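Local coordinates for DNA helicase assembly protein (Enterobacteria phage T4, PDB 1C1K) that loads the viral replicative helicase onto fork DNA covered by single-stranded DNA-binding protein, and coordinates synthesis of the leading and lagging strands, at residues R118-F123 with S130-I135; F111-D116 with F161-S166; Q143-F148 with D172-Q177; K149-Q152 with S157-T160; D84-D89 with S187-A192. All blocks are in the same frame, centred on the assembly; numbering follows the deposited sequence.

Contacts 1 to 4 all lie in the C-terminal helical part of the chain and are buried; contact 5, only partly buried, joins that part to the N-terminal one. Helix 109-126 serves contacts 1 and 2, helix 146-152 serves contacts 3 and 4, and helix 158-168 serves contacts 2 and 4, so these four share a continuous body of packed helices. Contacts 1, 2 and 4 are mainly apolar packing, with no hydrogen bond between their segments. Contact 3 is instead a polar pair of serine and histidine at a helix start, and contact 5 sets a lysine on a tryptophan face.

Contact 1: R118-F123 with S130-I135; sequences RNIYYF and SAFKEI
Phe132 reaches from the loop after helix 109-126 back onto the side of that helix, where it meets Ile120 and Tyr121. Its CB bond already points at the helix, and CG stands anti to the backbone N (chi1 -159°), which carries the ring outward to its target. The far end of the ring does the touching. CE1 lies 3.8 Å from Tyr121 CA, so the phenylalanine rests on the backbone of the helix as well as on its side chains. CZ, at the tip, comes within 4.0 Å of Ile120 CG2 and 4.2 Å of Tyr121 CB. The tyrosine ring then turns its edge to one face of Phe132 in a T-shaped stack, with centroids 5.9 Å apart and planes at 72°. Phenylalanine suits this place because its apolar ring can rest on both helix backbone and side chains while offering a face to the tyrosine edge.

Ile135, almost one turn further on, works through two branches. Its CG2 meets Ile120 CG2 at 3.8 Å, methyl against methyl, while its CD1 lies at the edge of the Phe123 ring, 4.1 Å from CD2. The branched isoleucines thus cover the middle of the interface and the aromatic rings its flanks. Away from the helix, Ser130 N donates to Glu134 OE2 (2.9 Å), approaching from above the carboxylate plane. Phe208 of helix 201-216 also touches Phe132, and the backbone of Ile135 bonds to Ile147. Here a largely helical fold closes part of its apolar core with a loop that doubles back on the helix it has just left.

Contact 2: F111-D116 with F161-S166; sequences FKFEED and FILLDS
The ring of Phe113 carries Leu163 over one face and Leu164 at its edge. On the face, Leu163 CD1 stands 3.8 Å from the ring centroid and 17° off the normal, a CH-pi contact displaced toward the CG side of the ring. Leu163 CB lies on the same face but further out, 3.6 Å from Phe113 CE1. The leucine therefore covers the ring from its root to one of its methyls. Leu164 approaches the same CE1 near the ring plane, its CG 4.1 Å away. Phe113 CG is anti to the backbone N (chi1 -176°), which extends the ring from its helix far enough to meet both leucines.

No polar pair joins the two segments. Lys112 NZ forms a salt bridge with Asp116 OD2 (2.7 Å) through the syn lone pair, one turn along, while Asp116 OD1 is hydrogen-bonded to Thr160 and Ser157 at the start of the other helix. Ser166 OG donates to Leu163 O at 2.7 Å, in the carbonyl plane, which turns the hydroxyl proton back onto its own helix.

Met1 touches both Phe113 and Leu163. Helix 109-126 here packs on helix 158-168, while Phe208 of helix 201-216 reaches Leu164 and Ile199 of strand 197-199 reaches Leu163.

Contact 3: Q143-F148 with D172-Q177; sequences QSSYIF and DKHDEQ
Ser145 OG and His174 NE2 share a hydrogen bond of 2.8 Å in which either could be the donor. The hydroxyl meets the imidazole at its edge, in the plane of the ring, and Ser145 CB follows it closely, 3.3 Å from NE2. Serine suits the spot because its hydroxyl can take part in two hydrogen bonds, and its short side chain keeps the oxygen near the helix start. The second partner is Phe148 N, which donates to Ser145 OG over 3.1 Å with an angle of 154° at the hydrogen. The torsion that permits this holds OG between the backbone N and the carbonyl carbon (chi1 63°), close enough to curl over the first turn of the helix.

The next shell surrounds the imidazole. His174 ND1 makes a weak hydrogen bond to Ile170 O in its own helix, and Trp183 meets the ring with planes at about 45°. The same tryptophan packs edge-to-face with Phe148. Beyond, Asp175 ties helix 170-177 to helix 181-196 through a salt bridge to Lys191 and a hydrogen bond to Ser187. Just before the serine, Gln143 and Ser144 form a G1 beta bulge opposite Asn139. Ser145 is thus a classic N-cap of helix 146-152, whose capping hydroxyl also binds a histidine of another helix.

Contact 4: K149-Q152 with S157-T160; sequences KLLQ and SFET
Leu151 lays one methyl over a face of the Phe158 ring: Leu151 CD1 lies 4.0 Å from Phe158 CD1 and 4.2 Å from Phe158 CE1. The leucine thus meets the flat of the aromatic with a single branch. Neither CB bond is aimed squarely across the gap, and in both residues the end of the side chain closes the distance. In Leu151 the first torsion sets CG anti to the backbone N (chi1 173°), sending the isobutyl group toward the second helix. The same CD1 also rests against the backbone of Ser157, 3.9 Å from its O. The backbones come close here, with Leu151 CA and Ser157 CA only 6.3 Å apart, so leucine, apolar and branched, can touch the ring and the backbone of Ser157 with one methyl.

The two segments belong to successive helices joined by a short loop: helix 146-152 ends, four residues intervene, and helix 158-168 begins with Ser157 as its N-cap. The CB bond of Ser157 points away from Leu151, leaving its backbone to face the leucine and its hydroxyl to serve the helix start. There OG accepts from Thr160 N at 3.2 Å, with an N-H...O angle of 157°. Serine is a favourable N-cap because its oxygen can stand in for the carbonyl missing before the first turn.

Asp116 of helix 109-126 holds the same start from outside: its OD1 accepts from Ser157 N and is also hydrogen-bonded to Thr160 OG1. On the other flank, Leu190 and Tyr193 of helix 181-196 touch the Phe158 ring, and Tyr186 touches Leu151.

Contact 5: D84-D89 with S187-A192; sequences DAWIGD and SIKLKA
Lys189 stretches from helix 181-196 to lay the end of its chain over one face of the Trp86 indole, and this is the whole of the close packing. Its CE sits 3.7 Å from the centroid of the five-membered ring and 7° off the normal, a CH-pi contact set almost directly above the ring. The ammonium NZ also stands over the face, in cation-pi geometry, but its modelled approach to the ring is too close to be trusted, so the exact place of the nitrogen is doubtful. Lysine suits the position because its long chain can cross a wide gap: Trp86 CA and Lys189 CA are 9.3 Å apart. The CB bond of Lys189 points across, and bends at chi2 (-81°) and chi4 steer the chain onto the indole, the second being as doubtful as the place of NZ.

The rest of the contact is looser. Apart from this pair, no residue of 84-89 reaches the helix segment, and both Asp84 and Ile87 are exposed. Trp86 itself is only partly exposed: its NE1 donates to Val80 O, which fixes the turn of the indole, and Tyr186 packs against it edge-to-face.

The contact links the two halves of the chain, the short helix 83-86 on the N-terminal side and helix 181-196 on the C-terminal side. Phe158 of helix 158-168 touches Trp86, while Met30 at the end of helix 16-30 touches both Lys189 and Ala192.

Contact 1: R118-F123 with S130-I135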
# COMPACT_ATOMS: atom_id res chain seq x y z
N ARG A 118 15.82 7.05 -8.65
CA ARG A 118 16.94 7.98 -8.70
C ARG A 118 17.38 8.32 -7.29
O ARG A 118 18.57 8.32 -6.98
CB ARG A 118 16.57 9.27 -9.44
CG ARG A 118 16.36 9.09 -10.92
CD ARG A 118 15.95 10.40 -11.60
NE ARG A 118 15.28 10.13 -12.87
CZ ARG A 118 14.00 10.42 -13.12
NH1 ARG A 118 13.24 10.99 -12.20
NH2 ARG A 118 13.49 10.11 -14.30
N ASN A 119 16.43 8.62 -6.41
CA ASN A 119 16.77 8.97 -5.04
C ASN A 119 17.43 7.80 -4.31
O ASN A 119 18.32 8.01 -3.48
CB ASN A 119 15.53 9.46 -4.30
CG ASN A 119 15.10 10.84 -4.73
OD1 ASN A 119 13.98 11.28 -4.47
ND2 ASN A 119 16.00 11.55 -5.41
N ILE A 120 17.00 6.58 -4.60
CA ILE A 120 17.59 5.42 -3.94
C ILE A 120 19.04 5.30 -4.40
O ILE A 120 19.93 5.01 -3.60
CB ILE A 120 16.86 4.10 -4.29
CG1 ILE A 120 15.44 4.12 -3.72
CG2 ILE A 120 17.63 2.91 -3.71
CD1 ILE A 120 14.56 3.06 -4.33
N TYR A 121 19.26 5.52 -5.70
CA TYR A 121 20.60 5.43 -6.27
C TYR A 121 21.55 6.46 -5.66
O TYR A 121 22.64 6.11 -5.22
CB TYR A 121 20.54 5.62 -7.79
CG TYR A 121 21.90 5.63 -8.44
CD1 TYR A 121 22.51 4.44 -8.85
CD2 TYR A 121 22.59 6.83 -8.64
CE1 TYR A 121 23.78 4.45 -9.45
CE2 TYR A 121 23.85 6.85 -9.24
CZ TYR A 121 24.44 5.66 -9.63
OH TYR A 121 25.69 5.69 -10.23
N TYR A 122 21.15 7.72 -5.63
CA TYR A 122 22.02 8.75 -5.08
C TYR A 122 22.25 8.54 -3.58
O TYR A 122 23.32 8.86 -3.07
CB TYR A 122 21.44 10.14 -5.37
CG TYR A 122 21.46 10.46 -6.85
CD1 TYR A 122 20.30 10.78 -7.54
CD2 TYR A 122 22.65 10.37 -7.57
CE1 TYR A 122 20.32 11.01 -8.91
CE2 TYR A 122 22.68 10.59 -8.95
CZ TYR A 122 21.51 10.91 -9.61
OH TYR A 122 21.53 11.11 -10.97
N PHE A 123 21.27 7.98 -2.90
CA PHE A 123 21.41 7.71 -1.47
C PHE A 123 22.46 6.61 -1.29
O PHE A 123 23.26 6.63 -0.35
CB PHE A 123 20.08 7.23 -0.87
CG PHE A 123 20.21 6.70 0.53
CD1 PHE A 123 20.21 7.56 1.63
CD2 PHE A 123 20.34 5.33 0.76
CE1 PHE A 123 20.33 7.06 2.92
CE2 PHE A 123 20.46 4.83 2.05
CZ PHE A 123 20.46 5.70 3.13
N SER A 130 29.23 -0.74 -1.48
CA SER A 130 30.28 -1.28 -2.32
C SER A 130 29.63 -1.87 -3.57
O SER A 130 30.29 -2.13 -4.58
CB SER A 130 31.07 -2.36 -1.57
OG SER A 130 30.44 -3.62 -1.69
N ALA A 131 28.32 -2.08 -3.48
CA ALA A 131 27.51 -2.61 -4.57
C ALA A 131 26.07 -2.14 -4.34
O ALA A 131 25.61 -2.07 -3.20
CB ALA A 131 27.58 -4.12 -4.58
N PHE A 132 25.35 -1.83 -5.42
CA PHE A 132 23.97 -1.36 -5.29
C PHE A 132 23.08 -2.36 -4.56
O PHE A 132 22.19 -1.97 -3.80
CB PHE A 132 23.37 -1.06 -6.67
CG PHE A 132 22.19 -0.13 -6.64
CD1 PHE A 132 22.03 0.79 -5.61
CD2 PHE A 132 21.23 -0.18 -7.65
CE1 PHE A 132 20.94 1.66 -5.58
CE2 PHE A 132 20.13 0.69 -7.63
CZ PHE A 132 19.99 1.61 -6.60
N LYS A 133 23.33 -3.65 -4.77
CA LYS A 133 22.54 -4.70 -4.13
C LYS A 133 22.49 -4.59 -2.60
O LYS A 133 21.55 -5.05 -1.97
CB LYS A 133 23.08 -6.08 -4.53
CG LYS A 133 24.23 -6.59 -3.67
CD LYS A 133 24.62 -8.01 -4.06
CE LYS A 133 25.90 -8.45 -3.36
NZ LYS A 133 26.17 -9.91 -3.52
N GLU A 134 23.51 -3.97 -2.00
CA GLU A 134 23.57 -3.81 -0.55
C GLU A 134 22.41 -2.99 0.01
O GLU A 134 22.08 -3.08 1.20
CB GLU A 134 24.91 -3.18 -0.16
CG GLU A 134 26.07 -4.15 -0.24
CD GLU A 134 27.44 -3.49 -0.19
OE1 GLU A 134 28.42 -4.18 -0.53
OE2 GLU A 134 27.53 -2.31 0.20
N ILE A 135 21.80 -2.18 -0.85
CA ILE A 135 20.68 -1.34 -0.44
C ILE A 135 19.44 -2.18 -0.15
O ILE A 135 18.68 -1.91 0.79
CB ILE A 135 20.30 -0.33 -1.56
CG1 ILE A 135 21.40 0.74 -1.71
CG2 ILE A 135 18.94 0.30 -1.28
CD1 ILE A 135 21.50 1.67 -0.53

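Contact 2: F111-D116 with F161-S166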
# COMPACT_ATOMS: atom_id res chain seq x y z
N PHE A 111 6.09 7.90 -12.88
CA PHE A 111 7.02 9.02 -12.68
C PHE A 111 7.54 8.99 -11.25
O PHE A 111 8.72 9.25 -11.01
CB PHE A 111 6.31 10.35 -12.96
CG PHE A 111 6.08 10.63 -14.42
CD1 PHE A 111 5.18 11.61 -14.82
CD2 PHE A 111 6.78 9.92 -15.40
CE1 PHE A 111 4.97 11.89 -16.17
CE2 PHE A 111 6.58 10.19 -16.76
CZ PHE A 111 5.67 11.18 -17.14
N LYS A 112 6.66 8.68 -10.29
CA LYS A 112 7.07 8.62 -8.90
C LYS A 112 8.05 7.47 -8.69
O LYS A 112 8.98 7.58 -7.90
CB LYS A 112 5.85 8.46 -7.99
CG LYS A 112 6.18 7.98 -6.57
CD LYS A 112 6.96 9.03 -5.77
CE LYS A 112 7.03 8.64 -4.29
NZ LYS A 112 8.01 9.49 -3.55
N PHE A 113 7.82 6.36 -9.38
CA PHE A 113 8.70 5.19 -9.28
C PHE A 113 10.09 5.61 -9.77
O PHE A 113 11.10 5.35 -9.10
CB PHE A 113 8.14 4.05 -10.15
CG PHE A 113 8.90 2.75 -10.05
CD1 PHE A 113 9.41 2.30 -8.83
CD2 PHE A 113 9.09 1.96 -11.18
CE1 PHE A 113 10.08 1.07 -8.74
CE2 PHE A 113 9.77 0.73 -11.10
CZ PHE A 113 10.26 0.29 -9.88
N GLU A 114 10.14 6.27 -10.91
CA GLU A 114 11.41 6.73 -11.47
C GLU A 114 12.09 7.69 -10.50
O GLU A 114 13.30 7.60 -10.26
CB GLU A 114 11.16 7.40 -12.83
CG GLU A 114 11.05 6.38 -13.96
CD GLU A 114 10.30 6.88 -15.19
OE1 GLU A 114 10.08 8.10 -15.31
OE2 GLU A 114 9.93 6.04 -16.04
N GLU A 115 11.33 8.62 -9.94
CA GLU A 115 11.88 9.58 -8.99
C GLU A 115 12.50 8.85 -7.80
O GLU A 115 13.64 9.12 -7.40
CB GLU A 115 10.76 10.51 -8.49
CG GLU A 115 11.20 11.53 -7.47
CD GLU A 115 10.03 12.32 -6.91
OE1 GLU A 115 8.87 11.99 -7.23
OE2 GLU A 115 10.28 13.28 -6.15
N ASP A 116 11.75 7.90 -7.24
CA ASP A 116 12.21 7.13 -6.10
C ASP A 116 13.48 6.34 -6.42
O ASP A 116 14.40 6.30 -5.61
CB ASP A 116 11.11 6.18 -5.62
CG ASP A 116 9.99 6.91 -4.88
OD1 ASP A 116 8.98 6.26 -4.54
OD2 ASP A 116 10.13 8.13 -4.63
N PHE A 161 8.11 0.44 -3.20
CA PHE A 161 8.65 -0.72 -2.49
C PHE A 161 8.10 -2.01 -3.10
O PHE A 161 8.85 -2.96 -3.35
CB PHE A 161 8.27 -0.64 -1.01
CG PHE A 161 9.14 -1.49 -0.11
CD1 PHE A 161 8.89 -2.86 0.04
CD2 PHE A 161 10.22 -0.93 0.57
CE1 PHE A 161 9.69 -3.64 0.87
CE2 PHE A 161 11.04 -1.71 1.40
CZ PHE A 161 10.77 -3.07 1.55
N ILE A 162 6.80 -2.05 -3.36
CA ILE A 162 6.20 -3.24 -3.92
C ILE A 162 6.61 -3.45 -5.37
O ILE A 162 6.73 -4.58 -5.84
CB ILE A 162 4.66 -3.21 -3.75
CG1 ILE A 162 4.32 -3.29 -2.26
CG2 ILE A 162 4.02 -4.40 -4.47
CD1 ILE A 162 2.90 -2.88 -1.93
N LEU A 163 6.84 -2.36 -6.10
CA LEU A 163 7.27 -2.49 -7.49
C LEU A 163 8.68 -3.10 -7.50
O LEU A 163 8.97 -4.00 -8.29
CB LEU A 163 7.27 -1.12 -8.17
CG LEU A 163 5.92 -0.69 -8.77
CD1 LEU A 163 5.93 0.81 -9.02
CD2 LEU A 163 5.64 -1.45 -10.05
N LEU A 164 9.56 -2.62 -6.62
CA LEU A 164 10.91 -3.16 -6.55
C LEU A 164 10.83 -4.63 -6.16
O LEU A 164 11.53 -5.48 -6.72
CB LEU A 164 11.73 -2.39 -5.51
CG LEU A 164 12.10 -0.93 -5.84
CD1 LEU A 164 12.54 -0.22 -4.57
CD2 LEU A 164 13.20 -0.90 -6.88
N ASP A 165 9.97 -4.94 -5.20
CA ASP A 165 9.79 -6.31 -4.73
C ASP A 165 9.39 -7.28 -5.84
O ASP A 165 9.78 -8.45 -5.81
CB ASP A 165 8.73 -6.35 -3.63
CG ASP A 165 8.41 -7.76 -3.18
OD1 ASP A 165 9.18 -8.30 -2.36
OD2 ASP A 165 7.39 -8.33 -3.65
N SER A 166 8.62 -6.79 -6.81
CA SER A 166 8.16 -7.64 -7.90
C SER A 166 9.27 -8.37 -8.64
O SER A 166 9.07 -9.49 -9.12
CB SER A 166 7.28 -6.84 -8.88
OG SER A 166 8.04 -6.04 -9.77

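Contact 3: Q143-F148 with D172-Q177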
# COMPACT_ATOMS: atom_id res chain seq x y z
N GLN A 143 18.89 -5.71 11.94
CA GLN A 143 17.56 -6.27 11.73
C GLN A 143 16.73 -5.43 10.77
O GLN A 143 15.52 -5.27 10.95
CB GLN A 143 16.82 -6.39 13.06
CG GLN A 143 17.50 -7.29 14.08
CD GLN A 143 16.54 -7.81 15.13
OE1 GLN A 143 15.45 -7.27 15.33
NE2 GLN A 143 16.94 -8.88 15.82
N SER A 144 17.39 -4.89 9.74
CA SER A 144 16.71 -4.04 8.78
C SER A 144 17.48 -4.02 7.46
O SER A 144 18.29 -4.90 7.19
CB SER A 144 16.60 -2.62 9.35
OG SER A 144 15.76 -1.80 8.55
N SER A 145 17.20 -3.00 6.65
CA SER A 145 17.87 -2.82 5.37
C SER A 145 17.74 -1.36 4.99
O SER A 145 16.87 -0.65 5.52
CB SER A 145 17.22 -3.69 4.27
OG SER A 145 15.87 -3.32 4.05
N TYR A 146 18.59 -0.89 4.09
CA TYR A 146 18.51 0.49 3.68
C TYR A 146 17.17 0.74 2.99
O TYR A 146 16.52 1.76 3.24
CB TYR A 146 19.65 0.83 2.73
CG TYR A 146 20.97 1.10 3.42
CD1 TYR A 146 22.11 0.38 3.08
CD2 TYR A 146 21.08 2.11 4.39
CE1 TYR A 146 23.34 0.65 3.69
CE2 TYR A 146 22.30 2.39 5.00
CZ TYR A 146 23.42 1.65 4.64
OH TYR A 146 24.63 1.93 5.24
N ILE A 147 16.75 -0.18 2.13
CA ILE A 147 15.49 0.03 1.42
C ILE A 147 14.31 0.12 2.38
O ILE A 147 13.40 0.93 2.17
CB ILE A 147 15.26 -1.06 0.32
CG1 ILE A 147 14.22 -0.57 -0.68
CG2 ILE A 147 14.85 -2.40 0.95
CD1 ILE A 147 14.65 0.66 -1.48
N PHE A 148 14.30 -0.69 3.43
CA PHE A 148 13.21 -0.61 4.40
C PHE A 148 13.29 0.72 5.14
O PHE A 148 12.28 1.37 5.39
CB PHE A 148 13.29 -1.76 5.40
CG PHE A 148 12.22 -1.70 6.48
CD1 PHE A 148 10.91 -1.35 6.16
CD2 PHE A 148 12.54 -1.97 7.80
CE1 PHE A 148 9.93 -1.29 7.15
CE2 PHE A 148 11.56 -1.91 8.80
CZ PHE A 148 10.26 -1.57 8.47
N ASP A 172 9.56 -11.14 0.89
CA ASP A 172 9.66 -12.52 1.32
C ASP A 172 11.02 -12.84 1.94
O ASP A 172 11.08 -13.55 2.94
CB ASP A 172 9.36 -13.46 0.15
CG ASP A 172 7.91 -13.38 -0.30
OD1 ASP A 172 7.58 -14.00 -1.33
OD2 ASP A 172 7.10 -12.70 0.37
N LYS A 173 12.09 -12.32 1.37
CA LYS A 173 13.43 -12.56 1.91
C LYS A 173 13.58 -11.93 3.30
O LYS A 173 14.20 -12.50 4.18
CB LYS A 173 14.49 -12.00 0.97
CG LYS A 173 14.60 -12.76 -0.33
CD LYS A 173 16.04 -12.89 -0.78
CE LYS A 173 16.36 -11.88 -1.86
NZ LYS A 173 17.78 -11.44 -1.78
N HIS A 174 13.00 -10.74 3.48
CA HIS A 174 13.07 -10.08 4.78
C HIS A 174 12.27 -10.91 5.79
O HIS A 174 12.73 -11.16 6.91
CB HIS A 174 12.47 -8.67 4.68
CG HIS A 174 13.46 -7.61 4.27
ND1 HIS A 174 14.23 -7.72 3.13
CD2 HIS A 174 13.77 -6.42 4.82
CE1 HIS A 174 14.97 -6.63 3.00
NE2 HIS A 174 14.71 -5.83 4.01
N ASP A 175 11.08 -11.35 5.38
CA ASP A 175 10.20 -12.14 6.23
C ASP A 175 10.85 -13.43 6.74
O ASP A 175 10.64 -13.82 7.89
CB ASP A 175 8.92 -12.50 5.47
CG ASP A 175 7.87 -11.41 5.52
OD1 ASP A 175 6.83 -11.56 4.84
OD2 ASP A 175 8.08 -10.41 6.24
N GLU A 176 11.62 -14.09 5.88
CA GLU A 176 12.27 -15.34 6.28
C GLU A 176 13.50 -15.15 7.16
O GLU A 176 13.90 -16.08 7.85
CB GLU A 176 12.65 -16.17 5.04
CG GLU A 176 13.10 -15.37 3.82
CD GLU A 176 12.69 -16.02 2.50
OE1 GLU A 176 13.56 -16.19 1.61
OE2 GLU A 176 11.49 -16.36 2.33
N GLN A 177 14.08 -13.96 7.15
CA GLN A 177 15.29 -13.71 7.94
C GLN A 177 15.11 -12.97 9.26
O GLN A 177 16.08 -12.76 9.99
CB GLN A 177 16.32 -12.94 7.09
CG GLN A 177 16.75 -13.66 5.82
CD GLN A 177 17.63 -12.80 4.94
OE1 GLN A 177 17.15 -12.11 4.03
NE2 GLN A 177 18.94 -12.83 5.19

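Contact 4: K149-Q152 with S157-T160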
# COMPACT_ATOMS: atom_id res chain seq x y z
N LYS A 149 14.51 1.14 5.48
CA LYS A 149 14.71 2.40 6.19
C LYS A 149 14.21 3.57 5.36
O LYS A 149 13.66 4.53 5.91
CB LYS A 149 16.20 2.60 6.52
CG LYS A 149 16.67 1.86 7.75
CD LYS A 149 18.17 2.03 7.96
CE LYS A 149 18.70 1.13 9.06
NZ LYS A 149 17.91 1.24 10.31
N LEU A 150 14.40 3.50 4.05
CA LEU A 150 13.95 4.56 3.16
C LEU A 150 12.43 4.63 3.15
O LEU A 150 11.83 5.70 3.08
CB LEU A 150 14.49 4.34 1.75
CG LEU A 150 16.01 4.57 1.62
CD1 LEU A 150 16.47 4.18 0.22
CD2 LEU A 150 16.33 6.03 1.91
N LEU A 151 11.79 3.47 3.23
CA LEU A 151 10.33 3.44 3.26
C LEU A 151 9.86 4.06 4.57
O LEU A 151 8.93 4.86 4.60
CB LEU A 151 9.82 2.01 3.15
CG LEU A 151 8.31 1.83 3.33
CD1 LEU A 151 7.56 2.57 2.22
CD2 LEU A 151 7.98 0.34 3.31
N GLN A 152 10.52 3.68 5.66
CA GLN A 152 10.18 4.19 6.98
C GLN A 152 10.25 5.71 7.03
O GLN A 152 9.39 6.36 7.62
CB GLN A 152 11.15 3.63 8.03
CG GLN A 152 10.83 2.22 8.49
CD GLN A 152 11.83 1.72 9.51
OE1 GLN A 152 13.01 1.52 9.19
NE2 GLN A 152 11.38 1.51 10.74
N SER A 157 7.70 5.48 -1.68
CA SER A 157 6.34 5.05 -1.39
C SER A 157 6.17 3.54 -1.27
O SER A 157 7.07 2.76 -1.60
CB SER A 157 5.40 5.57 -2.47
OG SER A 157 5.69 4.92 -3.70
N PHE A 158 4.99 3.13 -0.80
CA PHE A 158 4.67 1.72 -0.67
C PHE A 158 4.61 1.11 -2.06
O PHE A 158 5.04 -0.02 -2.27
CB PHE A 158 3.32 1.53 0.02
CG PHE A 158 3.40 1.37 1.51
CD1 PHE A 158 3.59 2.47 2.33
CD2 PHE A 158 3.30 0.11 2.09
CE1 PHE A 158 3.66 2.32 3.72
CE2 PHE A 158 3.36 -0.05 3.47
CZ PHE A 158 3.55 1.06 4.28
N GLU A 159 4.08 1.86 -3.03
CA GLU A 159 3.98 1.34 -4.39
C GLU A 159 5.37 1.09 -4.96
O GLU A 159 5.58 0.09 -5.65
CB GLU A 159 3.19 2.32 -5.28
CG GLU A 159 1.71 2.44 -4.92
CD GLU A 159 1.46 3.40 -3.78
OE1 GLU A 159 2.40 4.13 -3.39
OE2 GLU A 159 0.33 3.44 -3.26
N THR A 160 6.31 1.98 -4.68
CA THR A 160 7.67 1.81 -5.16
C THR A 160 8.29 0.58 -4.51
O THR A 160 8.91 -0.24 -5.19
CB THR A 160 8.55 3.04 -4.84
OG1 THR A 160 8.24 4.09 -5.76
CG2 THR A 160 10.03 2.70 -4.95

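Contact 5: D84-D89 with S187-A192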
# COMPACT_ATOMS: atom_id res chain seq x y z
N ASP A 84 -2.74 7.37 10.38
CA ASP A 84 -3.79 7.73 11.32
C ASP A 84 -4.95 6.73 11.21
O ASP A 84 -5.81 6.66 12.09
CB ASP A 84 -4.30 9.15 11.04
CG ASP A 84 -3.52 10.21 11.81
OD1 ASP A 84 -3.93 11.39 11.80
OD2 ASP A 84 -2.48 9.86 12.43
N ALA A 85 -4.97 5.97 10.12
CA ALA A 85 -6.02 4.99 9.90
C ALA A 85 -5.54 3.56 10.15
O ALA A 85 -6.33 2.62 10.13
CB ALA A 85 -6.55 5.11 8.47
N TRP A 86 -4.24 3.41 10.38
CA TRP A 86 -3.66 2.09 10.64
C TRP A 86 -4.29 1.46 11.87
O TRP A 86 -4.55 0.25 11.90
CB TRP A 86 -2.14 2.20 10.83
CG TRP A 86 -1.38 2.27 9.54
CD1 TRP A 86 -1.90 2.35 8.27
CD2 TRP A 86 0.05 2.25 9.38
NE1 TRP A 86 -0.89 2.38 7.34
CE2 TRP A 86 0.32 2.32 7.99
CE3 TRP A 86 1.12 2.18 10.27
CZ2 TRP A 86 1.62 2.32 7.48
CZ3 TRP A 86 2.42 2.18 9.76
CH2 TRP A 86 2.65 2.25 8.38
N ILE A 87 -4.55 2.28 12.89
CA ILE A 87 -5.17 1.81 14.12
C ILE A 87 -6.41 2.64 14.46
O ILE A 87 -7.40 2.10 14.98
CB ILE A 87 -4.18 1.87 15.30
CG1 ILE A 87 -3.01 0.91 15.05
CG2 ILE A 87 -4.89 1.50 16.60
CD1 ILE A 87 -1.66 1.49 15.40
N GLY A 88 -6.37 3.93 14.17
CA GLY A 88 -7.49 4.81 14.46
C GLY A 88 -8.67 4.60 13.52
O GLY A 88 -8.50 4.07 12.42
N ASP A 89 -9.86 5.01 13.95
CA ASP A 89 -11.08 4.85 13.15
C ASP A 89 -11.05 5.70 11.88
O ASP A 89 -10.58 6.84 11.89
CB ASP A 89 -12.31 5.22 13.98
CG ASP A 89 -12.73 4.12 14.93
OD1 ASP A 89 -13.54 4.40 15.84
OD2 ASP A 89 -12.27 2.97 14.76
N SER A 187 5.46 -5.17 7.06
CA SER A 187 5.34 -6.31 6.15
C SER A 187 3.90 -6.78 5.99
O SER A 187 3.50 -7.22 4.91
CB SER A 187 6.21 -7.47 6.64
OG SER A 187 6.33 -8.44 5.62
N ILE A 188 3.12 -6.70 7.07
CA ILE A 188 1.73 -7.11 6.99
C ILE A 188 1.03 -6.22 5.96
O ILE A 188 0.32 -6.72 5.09
CB ILE A 188 1.03 -6.97 8.36
CG1 ILE A 188 1.53 -8.06 9.30
CG2 ILE A 188 -0.49 -7.06 8.19
CD1 ILE A 188 1.12 -7.86 10.74
N LYS A 189 1.26 -4.91 6.03
CA LYS A 189 0.64 -3.98 5.09
C LYS A 189 1.20 -4.17 3.69
O LYS A 189 0.47 -4.13 2.71
CB LYS A 189 0.87 -2.52 5.52
CG LYS A 189 0.56 -2.24 6.99
CD LYS A 189 -0.93 -2.04 7.22
CE LYS A 189 -1.19 -1.33 8.54
NZ LYS A 189 0.02 -0.59 8.99
N LEU A 190 2.51 -4.37 3.59
CA LEU A 190 3.15 -4.55 2.29
C LEU A 190 2.59 -5.77 1.56
O LEU A 190 2.25 -5.70 0.38
CB LEU A 190 4.66 -4.69 2.47
CG LEU A 190 5.39 -3.38 2.77
CD1 LEU A 190 6.78 -3.68 3.32
CD2 LEU A 190 5.49 -2.54 1.50
N LYS A 191 2.48 -6.89 2.26
CA LYS A 191 1.96 -8.09 1.63
C LYS A 191 0.48 -7.94 1.29
O LYS A 191 0.03 -8.40 0.24
CB LYS A 191 2.18 -9.30 2.55
CG LYS A 191 3.65 -9.68 2.68
CD LYS A 191 3.81 -11.13 3.15
CE LYS A 191 3.47 -11.28 4.62
NZ LYS A 191 4.36 -10.47 5.50
N ALA A 192 -0.28 -7.28 2.17
CA ALA A 192 -1.70 -7.08 1.91
C ALA A 192 -1.91 -6.23 0.66
O ALA A 192 -2.71 -6.56 -0.20
CB ALA A 192 -2.36 -6.43 3.12